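Local structure of conserved hypothetical protein (Methanosarcina mazei, 2NR4) at residues 80-92 / 160-174. The protein is of unknown function but binds flavin mononucleotide, as a flavoprotein of the DUF447 family. Residues are numbered along the deposited sequence; the frame is centred on the assembly and turned at random.
Sequences VVYDPILFVRSTF and FNAVLEATVHATRYQ. With FMN (flavin mononucleotide), chain C.
CG of F160 stands anti to the backbone N (chi1 178°), which carries the ring to the turn at Y82-P84, where P84 CB lies 3.7 Å from F160 CD1 and the backbone N of P84 meets the ring edge. At the other end of the helix pair, CG of F92 stands anti to the carbonyl carbon (chi1 -64°), which drops the ring as a knob into the hole formed by T167, A170, T171 and Q174. Its CZ comes within 3.5 Å of A170 CB, while NE2 of Q174 sits at the ring edge, the amide plane turned steeply against the ring. Between them the packing is apolar: V88 CG2 touches both V163 CG1 (3.6 Å) and T167 CG2 (3.5 Å), and CD1 of L164 lies over one face of the F87 ring, 3.9 Å from its centroid, in a CH-pi contact. T91 and T171 show how polar groups fit into such an interface: each of these two hydroxyls is spent on its own helix, T91 OG1 on F87 O and T171 OG1 on V168 O, the latter in the carbonyl plane. Their methyls meet between the helices, T91 CG2 against T171 CG2 at 3.7 Å. With T91 replaced by an alanine, the bond to F87 O goes, and the loss of the methyl would probably leave T171 CG2 and the face of the F92 ring over which it sits without their cover. The carbonyl of T91 accepts from the ribityl O4' at 2.9 Å, and V168 CG2 packs against methyl C7M. Nearly parallel at 6°, the contact packs helix 84-92, which follows barrel strand 75-79, on the first of three C-terminal helices, and T91, T167 and V168 form part of the FMN pocket.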
loop_
_atom_site.group_PDB
_atom_site.type_symbol
_atom_site.label_atom_id
_atom_site.label_comp_id
_atom_site.label_asym_id
_atom_site.label_seq_id
_atom_site.Cartn_x
_atom_site.Cartn_y
_atom_site.Cartn_z
ATOM N N VAL A 80 10.253 4.954 5.900
ATOM C CA VAL A 80 9.240 4.056 5.293
ATOM C C VAL A 80 8.763 3.084 6.348
ATOM O O VAL A 80 9.574 2.376 6.967
ATOM C CB VAL A 80 9.768 3.289 4.035
ATOM C CG1 VAL A 80 8.705 2.261 3.576
ATOM C CG2 VAL A 80 10.135 4.283 2.912
ATOM N N VAL A 81 7.459 3.080 6.572
ATOM C CA VAL A 81 6.835 2.283 7.618
ATOM C C VAL A 81 5.631 1.544 6.994
ATOM O O VAL A 81 4.782 2.171 6.347
ATOM C CB VAL A 81 6.423 3.251 8.766
ATOM C CG1 VAL A 81 5.301 2.659 9.664
ATOM C CG2 VAL A 81 7.688 3.774 9.545
ATOM N N TYR A 82 5.560 0.226 7.197
ATOM C CA TYR A 82 4.407 -0.580 6.739
ATOM C C TYR A 82 3.482 -0.934 7.909
ATOM O O TYR A 82 2.435 -1.512 7.707
ATOM C CB TYR A 82 4.867 -1.901 6.091
ATOM C CG TYR A 82 5.774 -1.736 4.894
ATOM C CD1 TYR A 82 5.588 -0.710 3.992
ATOM C CD2 TYR A 82 6.787 -2.650 4.648
ATOM C CE1 TYR A 82 6.414 -0.575 2.870
ATOM C CE2 TYR A 82 7.617 -2.516 3.549
ATOM C CZ TYR A 82 7.429 -1.476 2.670
ATOM O OH TYR A 82 8.265 -1.335 1.586
ATOM N N ASP A 83 3.861 -0.526 9.117
ATOM C CA ASP A 83 3.097 -0.811 10.317
ATOM C C ASP A 83 2.024 0.259 10.585
ATOM O O ASP A 83 2.360 1.416 10.837
ATOM C CB ASP A 83 4.082 -0.899 11.482
ATOM C CG ASP A 83 3.413 -1.190 12.797
ATOM O OD1 ASP A 83 2.222 -1.670 12.846
ATOM O OD2 ASP A 83 4.123 -0.939 13.798
ATOM N N PRO A 84 0.730 -0.117 10.531
ATOM C CA PRO A 84 -0.304 0.909 10.664
ATOM C C PRO A 84 -0.348 1.463 12.101
ATOM O O PRO A 84 -0.769 2.587 12.298
ATOM C CB PRO A 84 -1.586 0.139 10.328
ATOM C CG PRO A 84 -1.252 -1.277 10.775
ATOM C CD PRO A 84 0.148 -1.457 10.332
ATOM N N ILE A 85 0.053 0.651 13.078
ATOM C CA ILE A 85 0.163 1.118 14.485
ATOM C C ILE A 85 1.091 2.332 14.627
ATOM O O ILE A 85 0.730 3.349 15.215
ATOM C CB ILE A 85 0.538 -0.020 15.464
ATOM C CG1 ILE A 85 -0.620 -1.044 15.560
ATOM C CG2 ILE A 85 0.808 0.589 16.874
ATOM C CD1 ILE A 85 -0.238 -2.361 16.272
ATOM N N LEU A 86 2.286 2.237 14.049
ATOM C CA LEU A 86 3.241 3.365 14.076
ATOM C C LEU A 86 2.728 4.603 13.353
ATOM O O LEU A 86 2.886 5.747 13.829
ATOM C CB LEU A 86 4.594 2.893 13.559
ATOM C CG LEU A 86 5.939 3.476 13.976
ATOM C CD1 LEU A 86 6.024 3.746 15.513
ATOM C CD2 LEU A 86 6.989 2.486 13.543
ATOM N N PHE A 87 2.057 4.422 12.214
ATOM C CA PHE A 87 1.386 5.550 11.607
ATOM C C PHE A 87 0.419 6.297 12.499
ATOM O O PHE A 87 0.365 7.527 12.508
ATOM C CB PHE A 87 0.603 5.118 10.333
ATOM C CG PHE A 87 1.281 5.471 9.075
ATOM C CD1 PHE A 87 1.103 6.726 8.513
ATOM C CD2 PHE A 87 2.112 4.558 8.446
ATOM C CE1 PHE A 87 1.735 7.055 7.353
ATOM C CE2 PHE A 87 2.741 4.899 7.289
ATOM C CZ PHE A 87 2.553 6.162 6.760
ATOM N N VAL A 88 -0.429 5.549 13.198
ATOM C CA VAL A 88 -1.464 6.173 13.973
ATOM C C VAL A 88 -0.813 6.769 15.220
ATOM O O VAL A 88 -1.120 7.878 15.585
ATOM C CB VAL A 88 -2.583 5.179 14.333
ATOM C CG1 VAL A 88 -3.565 5.789 15.321
ATOM C CG2 VAL A 88 -3.352 4.738 13.049
ATOM N N ARG A 89 0.102 6.041 15.834
ATOM C CA ARG A 89 0.803 6.579 17.019
ATOM C C ARG A 89 1.560 7.857 16.685
ATOM O O ARG A 89 1.532 8.814 17.463
ATOM C CB ARG A 89 1.771 5.544 17.575
ATOM C CG ARG A 89 1.057 4.357 18.252
ATOM C CD ARG A 89 2.020 3.477 19.017
ATOM N NE ARG A 89 2.847 4.284 19.920
ATOM C CZ ARG A 89 4.177 4.303 19.939
ATOM N NH1 ARG A 89 4.902 3.535 19.123
ATOM N NH2 ARG A 89 4.793 5.117 20.806
ATOM N N SER A 90 2.247 7.888 15.538
ATOM C CA SER A 90 2.975 9.119 15.198
ATOM C C SER A 90 2.030 10.269 14.844
ATOM O O SER A 90 2.397 11.441 14.893
ATOM C CB SER A 90 3.980 8.875 14.083
ATOM O OG SER A 90 3.287 8.599 12.894
ATOM N N THR A 91 0.802 9.955 14.451
ATOM C CA THR A 91 -0.147 11.014 14.128
ATOM C C THR A 91 -0.731 11.660 15.360
ATOM O O THR A 91 -0.852 12.877 15.419
ATOM C CB THR A 91 -1.344 10.486 13.283
ATOM O OG1 THR A 91 -0.850 9.938 12.077
ATOM C CG2 THR A 91 -2.363 11.610 12.987
ATOM N N PHE A 92 -1.133 10.842 16.331
ATOM C CA PHE A 92 -1.932 11.313 17.455
ATOM C C PHE A 92 -1.187 11.353 18.768
ATOM O O PHE A 92 -1.763 11.763 19.794
ATOM C CB PHE A 92 -3.179 10.443 17.629
ATOM C CG PHE A 92 -4.123 10.522 16.461
ATOM C CD1 PHE A 92 -4.856 11.686 16.215
ATOM C CD2 PHE A 92 -4.258 9.453 15.595
ATOM C CE1 PHE A 92 -5.709 11.769 15.101
ATOM C CE2 PHE A 92 -5.096 9.539 14.500
ATOM C CZ PHE A 92 -5.821 10.682 14.264
ATOM N N PHE A 160 -5.134 -1.927 5.585
ATOM C CA PHE A 160 -4.049 -0.973 5.837
ATOM C C PHE A 160 -4.366 0.371 5.185
ATOM O O PHE A 160 -4.264 1.433 5.806
ATOM C CB PHE A 160 -2.713 -1.511 5.325
ATOM C CG PHE A 160 -1.582 -0.540 5.516
ATOM C CD1 PHE A 160 -0.875 -0.532 6.718
ATOM C CD2 PHE A 160 -1.273 0.432 4.535
ATOM C CE1 PHE A 160 0.143 0.383 6.950
ATOM C CE2 PHE A 160 -0.228 1.375 4.759
ATOM C CZ PHE A 160 0.483 1.349 5.992
ATOM N N ASN A 161 -4.821 0.319 3.926
ATOM C CA ASN A 161 -5.162 1.540 3.210
ATOM C C ASN A 161 -6.283 2.310 3.909
ATOM O O ASN A 161 -6.284 3.538 3.928
ATOM C CB ASN A 161 -5.563 1.190 1.771
ATOM C CG ASN A 161 -4.433 0.547 0.989
ATOM O OD1 ASN A 161 -3.278 0.478 1.424
ATOM N ND2 ASN A 161 -4.775 0.041 -0.206
ATOM N N ALA A 162 -7.232 1.577 4.502
ATOM C CA ALA A 162 -8.347 2.190 5.233
ATOM C C ALA A 162 -7.895 2.891 6.491
ATOM O O ALA A 162 -8.443 3.968 6.853
ATOM C CB ALA A 162 -9.384 1.166 5.567
ATOM N N VAL A 163 -6.889 2.324 7.139
ATOM C CA VAL A 163 -6.274 2.963 8.319
ATOM C C VAL A 163 -5.640 4.299 7.935
ATOM O O VAL A 163 -5.859 5.291 8.625
ATOM C CB VAL A 163 -5.192 2.069 8.992
ATOM C CG1 VAL A 163 -4.408 2.885 10.098
ATOM C CG2 VAL A 163 -5.860 0.832 9.612
ATOM N N LEU A 164 -4.919 4.336 6.808
ATOM C CA LEU A 164 -4.306 5.556 6.296
ATOM C C LEU A 164 -5.379 6.640 6.061
ATOM O O LEU A 164 -5.217 7.807 6.464
ATOM C CB LEU A 164 -3.620 5.243 4.969
ATOM C CG LEU A 164 -2.255 5.816 4.707
ATOM C CD1 LEU A 164 -1.333 5.390 5.890
ATOM C CD2 LEU A 164 -1.707 5.243 3.341
ATOM N N GLU A 165 -6.452 6.274 5.355
ATOM C CA GLU A 165 -7.531 7.207 5.085
ATOM C C GLU A 165 -8.175 7.663 6.379
ATOM O O GLU A 165 -8.390 8.885 6.563
ATOM C CB GLU A 165 -8.589 6.588 4.138
ATOM C CG GLU A 165 -8.042 6.294 2.737
ATOM C CD GLU A 165 -7.481 7.523 2.026
ATOM O OE1 GLU A 165 -8.139 8.574 2.044
ATOM O OE2 GLU A 165 -6.357 7.458 1.486
ATOM N N ALA A 166 -8.452 6.728 7.281
ATOM C CA ALA A 166 -9.113 7.067 8.563
ATOM C C ALA A 166 -8.295 8.072 9.357
ATOM O O ALA A 166 -8.865 8.948 10.037
ATOM C CB ALA A 166 -9.376 5.806 9.402
ATOM N N THR A 167 -6.970 7.943 9.322
ATOM C CA THR A 167 -6.088 8.890 10.026
ATOM C C THR A 167 -6.213 10.291 9.401
ATOM O O THR A 167 -6.316 11.278 10.119
ATOM C CB THR A 167 -4.597 8.442 10.075
ATOM O OG1 THR A 167 -4.041 8.432 8.743
ATOM C CG2 THR A 167 -4.492 7.043 10.639
ATOM N N VAL A 168 -6.309 10.376 8.076
ATOM C CA VAL A 168 -6.507 11.675 7.421
ATOM C C VAL A 168 -7.839 12.279 7.891
ATOM O O VAL A 168 -7.894 13.424 8.414
ATOM C CB VAL A 168 -6.409 11.559 5.874
ATOM C CG1 VAL A 168 -6.551 12.955 5.188
ATOM C CG2 VAL A 168 -5.074 10.985 5.507
ATOM N N HIS A 169 -8.912 11.517 7.772
ATOM C CA HIS A 169 -10.232 12.025 8.178
ATOM C C HIS A 169 -10.342 12.355 9.668
ATOM O O HIS A 169 -10.979 13.346 10.039
ATOM C CB HIS A 169 -11.337 11.098 7.681
ATOM C CG HIS A 169 -11.370 10.989 6.189
ATOM N ND1 HIS A 169 -11.331 12.094 5.362
ATOM C CD2 HIS A 169 -11.388 9.910 5.370
ATOM C CE1 HIS A 169 -11.356 11.699 4.103
ATOM N NE2 HIS A 169 -11.373 10.381 4.078
ATOM N N ALA A 170 -9.719 11.548 10.520
ATOM C CA ALA A 170 -9.666 11.865 11.927
ATOM C C ALA A 170 -8.997 13.211 12.208
ATOM O O ALA A 170 -9.461 13.946 13.080
ATOM C CB ALA A 170 -8.999 10.718 12.740
ATOM N N THR A 171 -7.913 13.544 11.507
ATOM C CA THR A 171 -7.285 14.854 11.705
ATOM C C THR A 171 -8.194 15.988 11.234
ATOM O O THR A 171 -8.199 17.095 11.814
ATOM C CB THR A 171 -5.868 14.990 11.042
ATOM O OG1 THR A 171 -5.977 14.998 9.624
ATOM C CG2 THR A 171 -4.901 13.891 11.489
ATOM N N ARG A 172 -8.955 15.713 10.181
ATOM C CA ARG A 172 -9.923 16.672 9.666
ATOM C C ARG A 172 -11.113 16.858 10.589
ATOM O O ARG A 172 -11.619 17.988 10.715
ATOM C CB ARG A 172 -10.358 16.290 8.268
ATOM C CG ARG A 172 -9.291 16.674 7.297
ATOM C CD ARG A 172 -9.596 16.119 5.962
ATOM N NE ARG A 172 -8.522 16.434 5.041
ATOM C CZ ARG A 172 -8.420 15.901 3.832
ATOM N NH1 ARG A 172 -9.326 15.021 3.405
ATOM N NH2 ARG A 172 -7.410 16.252 3.061
ATOM N N TYR A 173 -11.534 15.780 11.245
ATOM C CA TYR A 173 -12.555 15.861 12.264
ATOM C C TYR A 173 -12.131 16.725 13.445
ATOM O O TYR A 173 -12.960 17.406 14.061
ATOM C CB TYR A 173 -12.968 14.485 12.772
ATOM C CG TYR A 173 -14.011 14.621 13.840
ATOM C CD1 TYR A 173 -15.324 14.967 13.512
ATOM C CD2 TYR A 173 -13.681 14.463 15.189
ATOM C CE1 TYR A 173 -16.288 15.134 14.503
ATOM C CE2 TYR A 173 -14.638 14.635 16.189
ATOM C CZ TYR A 173 -15.933 14.963 15.833
ATOM O OH TYR A 173 -16.878 15.121 16.812
ATOM N N GLN A 174 -10.850 16.663 13.781
ATOM C CA GLN A 174 -10.277 17.529 14.804
ATOM C C GLN A 174 -10.225 18.973 14.304
ATOM O O GLN A 174 -10.359 19.902 15.112
ATOM C CB GLN A 174 -8.873 17.053 15.202
ATOM C CG GLN A 174 -8.829 15.734 15.968
ATOM C CD GLN A 174 -7.395 15.288 16.283
ATOM O OE1 GLN A 174 -7.110 14.832 17.395
ATOM N NE2 GLN A 174 -6.488 15.448 15.315
HETATM N N1 FMN C . 0.883 17.089 7.376
HETATM C C2 FMN C . 1.646 17.947 6.614
HETATM O O2 FMN C . 1.918 19.054 7.072
HETATM N N3 FMN C . 2.064 17.579 5.353
HETATM C C4 FMN C . 1.738 16.330 4.847
HETATM O O4 FMN C . 2.275 15.905 3.832
HETATM C C4A FMN C . 0.977 15.454 5.617
HETATM N N5 FMN C . 0.631 14.203 5.130
HETATM C C5A FMN C . -0.112 13.321 5.902
HETATM C C6 FMN C . -0.437 12.054 5.401
HETATM C C7 FMN C . -1.177 11.163 6.165
HETATM C C7M FMN C . -1.562 9.842 5.561
HETATM C C8 FMN C . -1.615 11.561 7.447
HETATM C C8M FMN C . -2.267 10.603 8.371
HETATM C C9 FMN C . -1.301 12.828 7.955
HETATM C C9A FMN C . -0.530 13.711 7.176
HETATM N N10 FMN C . -0.196 14.978 7.657
HETATM C C10 FMN C . 0.549 15.845 6.885
HETATM C "C1'" FMN C . -0.773 15.468 8.951
HETATM C "C2'" FMN C . 0.272 15.281 10.045
HETATM O "O2'" FMN C . 0.738 13.958 10.028
HETATM C "C3'" FMN C . -0.394 15.519 11.380
HETATM O "O3'" FMN C . -0.852 16.860 11.418
HETATM C "C4'" FMN C . 0.551 15.202 12.536
HETATM O "O4'" FMN C . -0.261 15.188 13.684
HETATM C "C5'" FMN C . 1.669 16.243 12.678
HETATM O "O5'" FMN C . 2.294 16.126 13.940
HETATM P P FMN C . 3.604 16.962 14.411
HETATM O O1P FMN C . 3.052 18.203 15.133
HETATM O O2P FMN C . 4.378 17.427 13.156
HETATM O O3P FMN C . 4.372 16.085 15.403
#